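Local coordinates for protein peroxidase (Cellulomonas bogoriensis 69B4 = DSM 16987, PDB 6QZO) that binds heme b and probably acts as a DyP-type peroxidase, using hydrogen peroxide to oxidise its substrates, at residues Thr203-Pro208 and Phe305-Tyr310; Ala38-Pro43 and Leu214-Asp219; Ser230-Arg235 and Arg333-Gln338; Thr191-Leu196 and Ala309-Glu314. All coordinates share one frame; numbering follows the deposited sequence.

Three of the contacts draw on one antiparallel sheet: strand 306-314 carries the second segments of contacts 1 and 4, which share A309 and Y310, while strand 229-238 carries the first segment of contact 3. Contact 2 instead ties a loop leading into strand 47-55, in the N-terminal half, to the long connection between strands 170-179 and 229-238. That same connection supplies 191-196, 203-208 and 214-219 in turn. The centres of contacts 1 and 2 lie about 11 Å apart, and those of contacts 2 and 4 about 22 Å, on opposite sides of the chain's centre. Contact 1 meets the heme directly, and N195 of contact 4 also borders it, so the connection lines part of the heme pocket.

Contact 1: residues Thr203-Pro208 and Phe305-Tyr310; sequences TANLDP and FLRRAY. With HEM (protoporphyrin IX containing Fe), chain I.
T203 opens the segment with OG1 hydrogen-bonded to E270 OE2 and CB facing a heme propionate. A204 N then donates an almost straight bond (167°) to HEM O2A at 3.0 Å, while A204 O takes a weak bond from R307 NH2. The other oxygen of that propionate, HEM O1A, is gripped by R307 NH1 at 2.7 Å and R307 NH2 at 2.9 Å. R307 bends at chi3 (-67°), and one face of its guanidinium lies against a pyrrole, HEM C3D standing 3.5 Å from the guanidinium plane; E201 adds a salt bridge to NH1. N205 reads the backbone of R307 twice: OD1 accepts from R307 N at 2.9 Å on an in-plane lone pair, and takes a weak bond from L206 N, while ND2 donates to R307 O at 2.7 Å. An alanine here removes both side-chain partners of R307 N and O and would probably loosen the loop from the strand that presents R307. L206 CB lies 3.4 Å from F305 O, and F305 CZ 3.1 Å from the heme vinyl carbon HEM CBC. Loop 203-208 lies against the start of strand 306-314, where L306 and R308 pair with strand 323-332 and R307 packs on F328.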
# COMPACT_ATOMS: atom_id res chain seq x y z
N THR A 203 -21.77 6.41 6.21
CA THR A 203 -23.08 6.11 6.84
C THR A 203 -24.23 6.71 6.03
O THR A 203 -25.12 5.95 5.63
CB THR A 203 -23.07 6.62 8.28
OG1 THR A 203 -21.97 5.99 8.94
CG2 THR A 203 -24.36 6.35 9.00
N ALA A 204 -24.24 8.03 5.85
CA ALA A 204 -25.31 8.79 5.15
C ALA A 204 -24.87 9.06 3.71
O ALA A 204 -24.54 10.21 3.39
CB ALA A 204 -25.61 10.07 5.89
N ASN A 205 -24.83 8.01 2.89
CA ASN A 205 -24.37 8.07 1.47
C ASN A 205 -25.61 8.09 0.56
O ASN A 205 -26.71 7.70 1.02
CB ASN A 205 -23.43 6.90 1.15
CG ASN A 205 -22.37 7.25 0.12
OD1 ASN A 205 -22.47 8.26 -0.57
ND2 ASN A 205 -21.35 6.42 0.02
N LEU A 206 -25.43 8.54 -0.68
CA LEU A 206 -26.43 8.42 -1.77
C LEU A 206 -26.74 6.93 -1.96
O LEU A 206 -25.78 6.13 -2.03
CB LEU A 206 -25.85 9.04 -3.04
CG LEU A 206 -26.68 8.84 -4.31
CD1 LEU A 206 -28.11 9.32 -4.07
CD2 LEU A 206 -26.07 9.58 -5.49
N ASP A 207 -28.02 6.58 -1.98
CA ASP A 207 -28.50 5.23 -2.37
C ASP A 207 -28.87 5.24 -3.85
O ASP A 207 -29.93 5.73 -4.23
CB ASP A 207 -29.70 4.77 -1.53
CG ASP A 207 -30.07 3.32 -1.76
OD1 ASP A 207 -29.54 2.72 -2.72
OD2 ASP A 207 -30.86 2.79 -0.96
N PRO A 208 -28.02 4.69 -4.74
CA PRO A 208 -28.33 4.65 -6.17
C PRO A 208 -29.49 3.71 -6.55
O PRO A 208 -29.93 3.78 -7.68
CB PRO A 208 -27.00 4.20 -6.79
CG PRO A 208 -26.33 3.39 -5.70
CD PRO A 208 -26.71 4.08 -4.41
N PHE A 305 -24.24 12.91 -3.43
CA PHE A 305 -23.34 12.20 -4.36
C PHE A 305 -22.89 10.89 -3.69
O PHE A 305 -22.96 10.79 -2.45
CB PHE A 305 -22.15 13.10 -4.74
CG PHE A 305 -21.64 13.96 -3.61
CD1 PHE A 305 -20.77 13.45 -2.67
CD2 PHE A 305 -22.09 15.26 -3.47
CE1 PHE A 305 -20.34 14.23 -1.60
CE2 PHE A 305 -21.66 16.04 -2.41
CZ PHE A 305 -20.78 15.52 -1.48
N LEU A 306 -22.49 9.92 -4.51
CA LEU A 306 -21.94 8.63 -4.05
C LEU A 306 -20.48 8.86 -3.64
O LEU A 306 -19.61 8.94 -4.53
CB LEU A 306 -22.04 7.58 -5.16
CG LEU A 306 -21.60 6.17 -4.77
CD1 LEU A 306 -22.40 5.65 -3.57
CD2 LEU A 306 -21.70 5.23 -5.95
N ARG A 307 -20.23 8.96 -2.34
CA ARG A 307 -18.85 8.96 -1.80
C ARG A 307 -18.35 7.52 -1.89
O ARG A 307 -19.12 6.60 -1.56
CB ARG A 307 -18.82 9.50 -0.37
CG ARG A 307 -19.15 10.97 -0.29
CD ARG A 307 -19.23 11.45 1.15
NE ARG A 307 -20.37 10.86 1.83
CZ ARG A 307 -20.39 10.45 3.09
NH1 ARG A 307 -19.32 10.51 3.86
NH2 ARG A 307 -21.52 9.97 3.61
N ARG A 308 -17.11 7.35 -2.35
CA ARG A 308 -16.45 6.04 -2.49
C ARG A 308 -14.99 6.22 -2.10
O ARG A 308 -14.11 5.99 -2.95
CB ARG A 308 -16.67 5.52 -3.92
CG ARG A 308 -16.67 4.00 -4.01
CD ARG A 308 -16.94 3.57 -5.42
NE ARG A 308 -16.88 2.14 -5.63
CZ ARG A 308 -15.78 1.43 -5.78
NH1 ARG A 308 -14.60 1.97 -5.55
NH2 ARG A 308 -15.86 0.17 -6.17
N ALA A 309 -14.77 6.67 -0.86
CA ALA A 309 -13.46 7.14 -0.36
C ALA A 309 -12.59 5.97 0.13
O ALA A 309 -13.11 4.89 0.48
CB ALA A 309 -13.67 8.18 0.72
N TYR A 310 -11.28 6.21 0.12
CA TYR A 310 -10.23 5.27 0.55
C TYR A 310 -9.25 6.04 1.45
O TYR A 310 -9.13 7.25 1.30
CB TYR A 310 -9.53 4.68 -0.68
CG TYR A 310 -10.28 3.54 -1.32
CD1 TYR A 310 -11.35 3.75 -2.18
CD2 TYR A 310 -9.93 2.24 -1.04
CE1 TYR A 310 -12.05 2.69 -2.73
CE2 TYR A 310 -10.61 1.17 -1.59
CZ TYR A 310 -11.66 1.39 -2.44
OH TYR A 310 -12.30 0.31 -2.97
CHA HEM I . -20.08 12.66 6.21
CHB HEM I . -15.39 12.53 7.30
CHC HEM I . -14.47 15.52 3.61
CHD HEM I . -19.10 15.32 2.28
C1A HEM I . -18.89 12.40 6.83
C2A HEM I . -18.76 11.69 8.06
C3A HEM I . -17.43 11.67 8.37
C4A HEM I . -16.75 12.34 7.32
CMA HEM I . -16.78 11.04 9.58
CAA HEM I . -19.88 11.11 8.91
CBA HEM I . -20.25 9.67 8.54
CGA HEM I . -20.97 9.66 7.23
O1A HEM I . -20.27 9.49 6.19
O2A HEM I . -22.22 9.84 7.19
C1B HEM I . -14.76 13.35 6.37
C2B HEM I . -13.36 13.59 6.42
C3B HEM I . -13.08 14.44 5.38
C4B HEM I . -14.37 14.70 4.73
CMB HEM I . -12.37 12.98 7.42
CAB HEM I . -11.79 14.97 4.88
CBB HEM I . -10.60 14.50 5.26
C1C HEM I . -15.64 15.73 2.91
C2C HEM I . -15.73 16.53 1.78
C3C HEM I . -17.04 16.50 1.36
C4C HEM I . -17.76 15.65 2.29
CMC HEM I . -14.65 17.32 1.09
CAC HEM I . -17.36 17.30 0.15
CBC HEM I . -18.53 17.40 -0.42
C1D HEM I . -19.74 14.56 3.28
C2D HEM I . -21.18 14.26 3.25
C3D HEM I . -21.46 13.54 4.35
C4D HEM I . -20.17 13.39 5.04
CMD HEM I . -22.23 14.69 2.23
CAD HEM I . -22.83 13.00 4.76
CBD HEM I . -23.58 14.03 5.64
CGD HEM I . -24.99 13.63 6.07
O1D HEM I . -25.95 13.74 5.29
O2D HEM I . -25.22 13.21 7.24
NA HEM I . -17.65 12.79 6.40
NB HEM I . -15.32 14.03 5.37
NC HEM I . -16.86 15.20 3.23
ND HEM I . -19.19 14.01 4.37
FE HEM I . -17.37 14.05 4.90

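Contact 2: residues Ala38-Pro43 and Leu214-Asp219; sequences AGIVTP and LLWHRD
Two donors grip L214 O, the best-held polar atom: the side-chain amide Q338 NE2 and the backbone amide of R333. In segment 38-43 the firmest bond is internal, G39 N to T42 OG1 at 2.9 Å and nearly straight (176°), which folds the loop back on itself and leaves I40 and V41 directed at the other segment. Between the segments everything is apolar. V41 CG2, beside the backbone N (its CG1 anti, chi1 164°), fits against two side chains at once, 3.6 Å from L215 CD2 and 3.8 Å from W216 CZ2. I40 meets the far end of the indole, with CG2 3.8 Å from W216 CH2 and CD1 4.0 Å from W216 CZ3. L215 CD2 lies 3.4 Å above one face of that indole, offset toward its rim, so tryptophan and leucine form a single surface for the two branched residues. The W216 ring also stacks on H36. An alanine here lacks the indole that I40, V41 and L215 share, and would probably leave the two loops less well packed together. I40 also touches T102, L306 and Y331, side chains from both sheets; the contact thus lies where the N-terminal and C-terminal ferredoxin-like halves of the DyP-type fold meet.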
# COMPACT_ATOMS: atom_id res chain seq x y z
N ALA A 38 -18.26 -0.79 -14.23
CA ALA A 38 -18.10 -1.34 -12.87
C ALA A 38 -17.17 -0.41 -12.09
O ALA A 38 -16.52 0.44 -12.74
CB ALA A 38 -17.57 -2.75 -12.95
N GLY A 39 -17.11 -0.55 -10.77
CA GLY A 39 -16.16 0.19 -9.92
C GLY A 39 -16.76 1.47 -9.39
O GLY A 39 -16.01 2.28 -8.84
N ILE A 40 -18.08 1.63 -9.55
CA ILE A 40 -18.85 2.83 -9.09
C ILE A 40 -19.87 2.38 -8.05
O ILE A 40 -19.71 2.79 -6.87
CB ILE A 40 -19.47 3.57 -10.29
CG1 ILE A 40 -18.38 4.00 -11.28
CG2 ILE A 40 -20.28 4.76 -9.82
CD1 ILE A 40 -18.90 4.35 -12.66
N VAL A 41 -20.85 1.55 -8.44
CA VAL A 41 -21.85 0.99 -7.48
C VAL A 41 -21.37 -0.38 -6.99
O VAL A 41 -21.94 -0.88 -6.00
CB VAL A 41 -23.27 0.97 -8.08
CG1 VAL A 41 -24.25 0.08 -7.34
CG2 VAL A 41 -23.79 2.40 -8.15
N THR A 42 -20.38 -0.96 -7.65
CA THR A 42 -19.69 -2.18 -7.18
C THR A 42 -19.28 -1.96 -5.72
O THR A 42 -18.62 -0.95 -5.43
CB THR A 42 -18.45 -2.50 -8.03
OG1 THR A 42 -18.86 -2.40 -9.40
CG2 THR A 42 -17.86 -3.86 -7.72
N PRO A 43 -19.63 -2.87 -4.78
CA PRO A 43 -19.22 -2.74 -3.39
C PRO A 43 -17.71 -2.49 -3.36
O PRO A 43 -16.95 -3.17 -4.05
CB PRO A 43 -19.61 -4.08 -2.75
CG PRO A 43 -20.71 -4.64 -3.63
CD PRO A 43 -20.42 -4.10 -5.02
N LEU A 214 -29.69 10.72 -9.63
CA LEU A 214 -28.71 11.63 -8.98
C LEU A 214 -27.27 11.14 -9.18
O LEU A 214 -26.35 11.87 -8.79
CB LEU A 214 -29.04 11.75 -7.49
CG LEU A 214 -30.41 12.34 -7.16
CD1 LEU A 214 -30.60 12.51 -5.66
CD2 LEU A 214 -30.61 13.68 -7.87
N LEU A 215 -27.09 9.96 -9.77
CA LEU A 215 -25.76 9.35 -10.05
C LEU A 215 -25.53 9.26 -11.56
O LEU A 215 -24.46 9.69 -12.04
CB LEU A 215 -25.73 7.96 -9.41
CG LEU A 215 -24.48 7.13 -9.70
CD1 LEU A 215 -23.25 7.86 -9.18
CD2 LEU A 215 -24.59 5.74 -9.10
N TRP A 216 -26.50 8.67 -12.26
CA TRP A 216 -26.39 8.23 -13.67
C TRP A 216 -27.00 9.29 -14.60
O TRP A 216 -28.13 9.73 -14.33
CB TRP A 216 -27.09 6.89 -13.84
CG TRP A 216 -26.55 5.75 -13.02
CD1 TRP A 216 -27.28 4.92 -12.22
CD2 TRP A 216 -25.20 5.26 -12.97
NE1 TRP A 216 -26.47 3.96 -11.67
CE2 TRP A 216 -25.19 4.14 -12.12
CE3 TRP A 216 -23.99 5.66 -13.56
CZ2 TRP A 216 -24.03 3.42 -11.84
CZ3 TRP A 216 -22.84 4.94 -13.30
CH2 TRP A 216 -22.86 3.84 -12.43
N HIS A 217 -26.26 9.67 -15.65
CA HIS A 217 -26.75 10.48 -16.79
C HIS A 217 -27.64 9.58 -17.65
O HIS A 217 -27.20 8.46 -17.98
CB HIS A 217 -25.54 11.04 -17.56
CG HIS A 217 -25.85 12.12 -18.55
ND1 HIS A 217 -26.18 11.85 -19.87
CD2 HIS A 217 -25.80 13.46 -18.42
CE1 HIS A 217 -26.34 12.99 -20.52
NE2 HIS A 217 -26.12 14.00 -19.65
N ARG A 218 -28.87 10.02 -17.96
CA ARG A 218 -29.81 9.23 -18.80
C ARG A 218 -30.07 9.96 -20.13
O ARG A 218 -29.33 9.67 -21.09
CB ARG A 218 -31.09 8.95 -18.01
CG ARG A 218 -30.99 7.77 -17.05
CD ARG A 218 -32.34 7.42 -16.45
NE ARG A 218 -33.24 6.69 -17.36
CZ ARG A 218 -33.26 5.37 -17.54
NH1 ARG A 218 -32.42 4.57 -16.90
NH2 ARG A 218 -34.15 4.82 -18.36
N ASP A 219 -31.05 10.87 -20.18
CA ASP A 219 -31.65 11.34 -21.47
C ASP A 219 -30.88 12.55 -22.00
O ASP A 219 -30.75 12.67 -23.24
CB ASP A 219 -33.14 11.64 -21.32
CG ASP A 219 -33.50 12.62 -20.20
OD1 ASP A 219 -33.18 12.34 -19.04
OD2 ASP A 219 -34.15 13.65 -20.51

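Contact 3: residues Ser230-Arg235 and Arg333-Gln338; sequences SMVVRR and RDVDAQ
R333 brings the chain beside the strand: its CA is the one nearest that of S230, its CB points away from the strand, and NE is hydrogen-bonded to D213 O. D334 follows as N-cap of the short helix 335-338. Its OD1 accepts from A337 N at 3.3 Å, met from well above the carboxylate plane, and its own backbone N donates to Q338 OE1 at 2.8 Å on an in-plane lone pair. The Q338 amide is thus fixed from within the turn, and its NE2 reaches E302 O. V335 makes the actual contact with strand 229-238. With CG1 anti to the backbone N (chi1 179°), one branch serves each strand residue: CG2 lies 3.2 Å from S230 OG and 3.5 Å from S230 CB, and CG1 is 3.9 Å from V232 CG2, the two valines crossing obliquely. S230 OG is hydrogen-bonded to Q332 O, so the methyl of V335 covers a hydroxyl that already has a partner. V335 also packs on L126 and on V363 of strand 356-366, so the short helix covers the sheet beside strand 229-238. The segments therefore meet through van der Waals packing of one valine, while D334 OD1 and N find partners within 333-338.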
# COMPACT_ATOMS: atom_id res chain seq x y z
N SER A 230 -20.17 11.65 -13.53
CA SER A 230 -19.00 12.53 -13.28
C SER A 230 -18.27 11.99 -12.06
O SER A 230 -18.92 11.36 -11.22
CB SER A 230 -19.43 13.95 -13.09
OG SER A 230 -20.09 14.12 -11.85
N MET A 231 -16.96 12.21 -12.03
CA MET A 231 -16.06 11.73 -10.96
C MET A 231 -15.27 12.93 -10.44
O MET A 231 -14.70 13.65 -11.27
CB MET A 231 -15.11 10.67 -11.50
CG MET A 231 -13.99 10.30 -10.55
SD MET A 231 -12.96 9.04 -11.34
CE MET A 231 -11.54 9.08 -10.26
N VAL A 232 -15.27 13.12 -9.13
CA VAL A 232 -14.40 14.09 -8.41
C VAL A 232 -13.39 13.28 -7.59
O VAL A 232 -13.82 12.34 -6.90
CB VAL A 232 -15.22 15.03 -7.51
CG1 VAL A 232 -14.33 15.80 -6.55
CG2 VAL A 232 -16.08 15.96 -8.33
N VAL A 233 -12.11 13.65 -7.67
CA VAL A 233 -11.04 13.16 -6.77
C VAL A 233 -10.44 14.36 -6.05
O VAL A 233 -9.77 15.17 -6.72
CB VAL A 233 -9.96 12.40 -7.56
CG1 VAL A 233 -8.85 11.88 -6.66
CG2 VAL A 233 -10.57 11.25 -8.33
N ARG A 234 -10.71 14.47 -4.74
CA ARG A 234 -9.99 15.37 -3.82
C ARG A 234 -9.05 14.53 -2.96
O ARG A 234 -9.53 13.59 -2.28
CB ARG A 234 -10.97 16.12 -2.92
CG ARG A 234 -12.03 16.91 -3.66
CD ARG A 234 -11.55 18.25 -4.16
NE ARG A 234 -11.59 19.29 -3.17
CZ ARG A 234 -11.31 20.56 -3.40
NH1 ARG A 234 -10.89 20.98 -4.59
NH2 ARG A 234 -11.42 21.41 -2.39
N ARG A 235 -7.76 14.81 -3.03
CA ARG A 235 -6.75 14.31 -2.07
C ARG A 235 -6.81 15.24 -0.86
O ARG A 235 -6.46 16.43 -1.02
CB ARG A 235 -5.36 14.32 -2.72
CG ARG A 235 -4.33 13.50 -1.97
CD ARG A 235 -2.97 13.58 -2.63
NE ARG A 235 -1.93 12.87 -1.91
CZ ARG A 235 -1.75 11.56 -1.90
NH1 ARG A 235 -2.57 10.74 -2.54
NH2 ARG A 235 -0.73 11.03 -1.22
N ARG A 333 -24.33 12.78 -11.17
CA ARG A 333 -24.75 13.11 -12.56
C ARG A 333 -24.04 14.40 -13.00
O ARG A 333 -23.50 14.40 -14.11
CB ARG A 333 -26.27 13.26 -12.66
CG ARG A 333 -26.79 13.43 -14.09
CD ARG A 333 -28.28 13.75 -14.20
NE ARG A 333 -29.00 14.14 -12.99
CZ ARG A 333 -29.15 15.39 -12.52
NH1 ARG A 333 -28.63 16.43 -13.16
NH2 ARG A 333 -29.83 15.59 -11.41
N ASP A 334 -24.01 15.43 -12.14
CA ASP A 334 -23.59 16.81 -12.50
C ASP A 334 -22.80 17.42 -11.34
O ASP A 334 -23.41 17.69 -10.29
CB ASP A 334 -24.80 17.64 -12.92
CG ASP A 334 -24.52 19.09 -13.31
OD1 ASP A 334 -23.43 19.60 -12.97
OD2 ASP A 334 -25.40 19.70 -13.94
N VAL A 335 -21.50 17.65 -11.53
CA VAL A 335 -20.56 18.16 -10.47
C VAL A 335 -21.07 19.51 -9.96
O VAL A 335 -21.18 19.68 -8.74
CB VAL A 335 -19.12 18.28 -11.01
CG1 VAL A 335 -18.17 18.82 -9.95
CG2 VAL A 335 -18.61 16.96 -11.56
N ASP A 336 -21.38 20.43 -10.87
CA ASP A 336 -21.76 21.85 -10.59
C ASP A 336 -23.05 21.92 -9.78
O ASP A 336 -23.15 22.80 -8.91
CB ASP A 336 -21.90 22.65 -11.88
CG ASP A 336 -20.58 23.16 -12.43
OD1 ASP A 336 -19.71 23.48 -11.65
OD2 ASP A 336 -20.45 23.28 -13.64
N ALA A 337 -24.03 21.06 -10.09
CA ALA A 337 -25.37 21.06 -9.47
C ALA A 337 -25.37 20.31 -8.12
O ALA A 337 -26.22 20.64 -7.26
CB ALA A 337 -26.37 20.46 -10.42
N GLN A 338 -24.47 19.34 -7.93
CA GLN A 338 -24.57 18.31 -6.87
C GLN A 338 -23.40 18.42 -5.88
O GLN A 338 -23.68 18.60 -4.67
CB GLN A 338 -24.67 16.92 -7.52
CG GLN A 338 -25.87 16.78 -8.46
CD GLN A 338 -26.09 15.36 -8.89
OE1 GLN A 338 -25.84 15.00 -10.04
NE2 GLN A 338 -26.52 14.52 -7.96

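Contact 4: residues Thr191-Leu196 and Ala309-Glu314; sequences TSMRNL and AYNYDE
Hydrogen bonding across the contact centres on the N311 amide. ND2 donates to R194 O at 3.2 Å, an N-H...O angle of 159° with the acceptor close to the amide plane. On the other side of the group, OD1 accepts from a water at 3.1 Å, and the same water takes the hydrogen of L196 N at 3.2 Å, tying the side chain to the loop backbone a second time. CG anti to the carbonyl carbon carries the amide toward 194-196. Carbon atoms crowd OD1 as well: N195 CA stands 3.2 Å away and M193 CE, tip to tip, 3.4 Å. With CG anti to the backbone N (chi1 -175°), M193 SD comes to 3.5 Å from A309 O, and the bend at chi3 (102°) swings CE toward N311 OD1. L196 covers the next part of the strand, its CD1 3.4 Å from Y312 O and 4.0 Å from D313 CB. N195 turns its own amide elsewhere, to Q199 OE1 and M197 N, and touches the heme. L196 and N311 also pack on A156 and T153 of the second subunit. Strand 306-314 is paired with 323-332, and the backbone of N311 bonds to that of F179, at the end of strand 170-179; the F179 side chain packs on L196, N311 and D313. Here the C-terminal sheet meets the N-terminal one, the join between the two ferredoxin-like halves of DyP-type peroxidases.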
# COMPACT_ATOMS: atom_id res chain seq x y z
N THR A 191 -19.24 -1.83 11.19
CA THR A 191 -19.39 -0.43 10.69
C THR A 191 -18.87 -0.35 9.24
O THR A 191 -18.23 -1.34 8.79
CB THR A 191 -18.72 0.60 11.64
OG1 THR A 191 -17.31 0.36 11.69
CG2 THR A 191 -19.31 0.59 13.03
N SER A 192 -19.12 0.76 8.55
CA SER A 192 -19.02 0.89 7.06
C SER A 192 -17.55 0.98 6.60
O SER A 192 -17.13 0.10 5.80
CB SER A 192 -19.82 2.07 6.56
OG SER A 192 -19.11 3.28 6.78
N MET A 193 -16.82 1.98 7.08
CA MET A 193 -15.36 2.16 6.85
C MET A 193 -14.81 3.04 7.98
O MET A 193 -15.52 3.98 8.40
CB MET A 193 -15.07 2.84 5.51
CG MET A 193 -13.59 2.95 5.17
SD MET A 193 -13.22 4.25 3.95
CE MET A 193 -12.58 5.53 5.03
N ARG A 194 -13.59 2.73 8.43
CA ARG A 194 -12.84 3.53 9.42
C ARG A 194 -11.78 4.31 8.66
O ARG A 194 -11.09 3.68 7.87
CB ARG A 194 -12.19 2.64 10.48
CG ARG A 194 -13.17 2.09 11.50
CD ARG A 194 -13.47 3.11 12.57
NE ARG A 194 -14.46 2.63 13.53
CZ ARG A 194 -14.95 3.36 14.51
NH1 ARG A 194 -14.55 4.61 14.69
NH2 ARG A 194 -15.86 2.84 15.33
N ASN A 195 -11.70 5.62 8.90
CA ASN A 195 -10.66 6.49 8.30
C ASN A 195 -9.56 6.67 9.35
O ASN A 195 -9.73 6.19 10.49
CB ASN A 195 -11.25 7.80 7.76
CG ASN A 195 -11.71 8.75 8.84
OD1 ASN A 195 -11.16 8.78 9.94
ND2 ASN A 195 -12.72 9.55 8.52
N LEU A 196 -8.46 7.32 8.98
CA LEU A 196 -7.23 7.40 9.81
C LEU A 196 -7.37 8.53 10.84
O LEU A 196 -6.44 8.70 11.64
CB LEU A 196 -6.02 7.56 8.89
CG LEU A 196 -5.75 6.35 8.01
CD1 LEU A 196 -4.62 6.62 7.03
CD2 LEU A 196 -5.41 5.12 8.83
N ALA A 309 -14.77 6.67 -0.86
CA ALA A 309 -13.46 7.14 -0.36
C ALA A 309 -12.59 5.97 0.13
O ALA A 309 -13.11 4.89 0.48
CB ALA A 309 -13.67 8.18 0.72
N TYR A 310 -11.28 6.21 0.12
CA TYR A 310 -10.23 5.27 0.55
C TYR A 310 -9.25 6.04 1.45
O TYR A 310 -9.13 7.25 1.30
CB TYR A 310 -9.53 4.68 -0.68
CG TYR A 310 -10.28 3.54 -1.32
CD1 TYR A 310 -11.35 3.75 -2.18
CD2 TYR A 310 -9.93 2.24 -1.04
CE1 TYR A 310 -12.05 2.69 -2.73
CE2 TYR A 310 -10.61 1.17 -1.59
CZ TYR A 310 -11.66 1.39 -2.44
OH TYR A 310 -12.30 0.31 -2.97
N ASN A 311 -8.59 5.34 2.37
CA ASN A 311 -7.51 5.93 3.22
C ASN A 311 -6.23 6.00 2.38
O ASN A 311 -5.97 5.06 1.62
CB ASN A 311 -7.23 5.08 4.47
CG ASN A 311 -8.47 4.89 5.31
OD1 ASN A 311 -9.22 5.85 5.52
ND2 ASN A 311 -8.70 3.66 5.75
N TYR A 312 -5.44 7.06 2.56
CA TYR A 312 -4.05 7.10 2.06
C TYR A 312 -3.12 7.33 3.25
O TYR A 312 -3.48 8.03 4.19
CB TYR A 312 -3.88 8.08 0.90
CG TYR A 312 -3.72 9.53 1.24
CD1 TYR A 312 -2.49 10.04 1.64
CD2 TYR A 312 -4.76 10.43 1.06
CE1 TYR A 312 -2.32 11.39 1.92
CE2 TYR A 312 -4.60 11.78 1.31
CZ TYR A 312 -3.38 12.27 1.74
OH TYR A 312 -3.22 13.60 1.99
N ASP A 313 -1.97 6.68 3.18
CA ASP A 313 -0.92 6.68 4.23
C ASP A 313 0.40 6.53 3.50
O ASP A 313 0.66 5.42 3.05
CB ASP A 313 -1.20 5.58 5.25
CG ASP A 313 -0.32 5.67 6.48
OD1 ASP A 313 -0.20 6.78 6.98
OD2 ASP A 313 0.25 4.64 6.92
N GLU A 314 1.15 7.61 3.33
CA GLU A 314 2.41 7.61 2.53
C GLU A 314 3.61 7.59 3.46
O GLU A 314 3.46 8.01 4.60
CB GLU A 314 2.48 8.85 1.62
CG GLU A 314 1.38 8.91 0.59
CD GLU A 314 1.20 7.64 -0.23
OE1 GLU A 314 2.19 6.97 -0.56
OE2 GLU A 314 0.06 7.32 -0.52
O HOH W 1 -7.94 8.62 6.10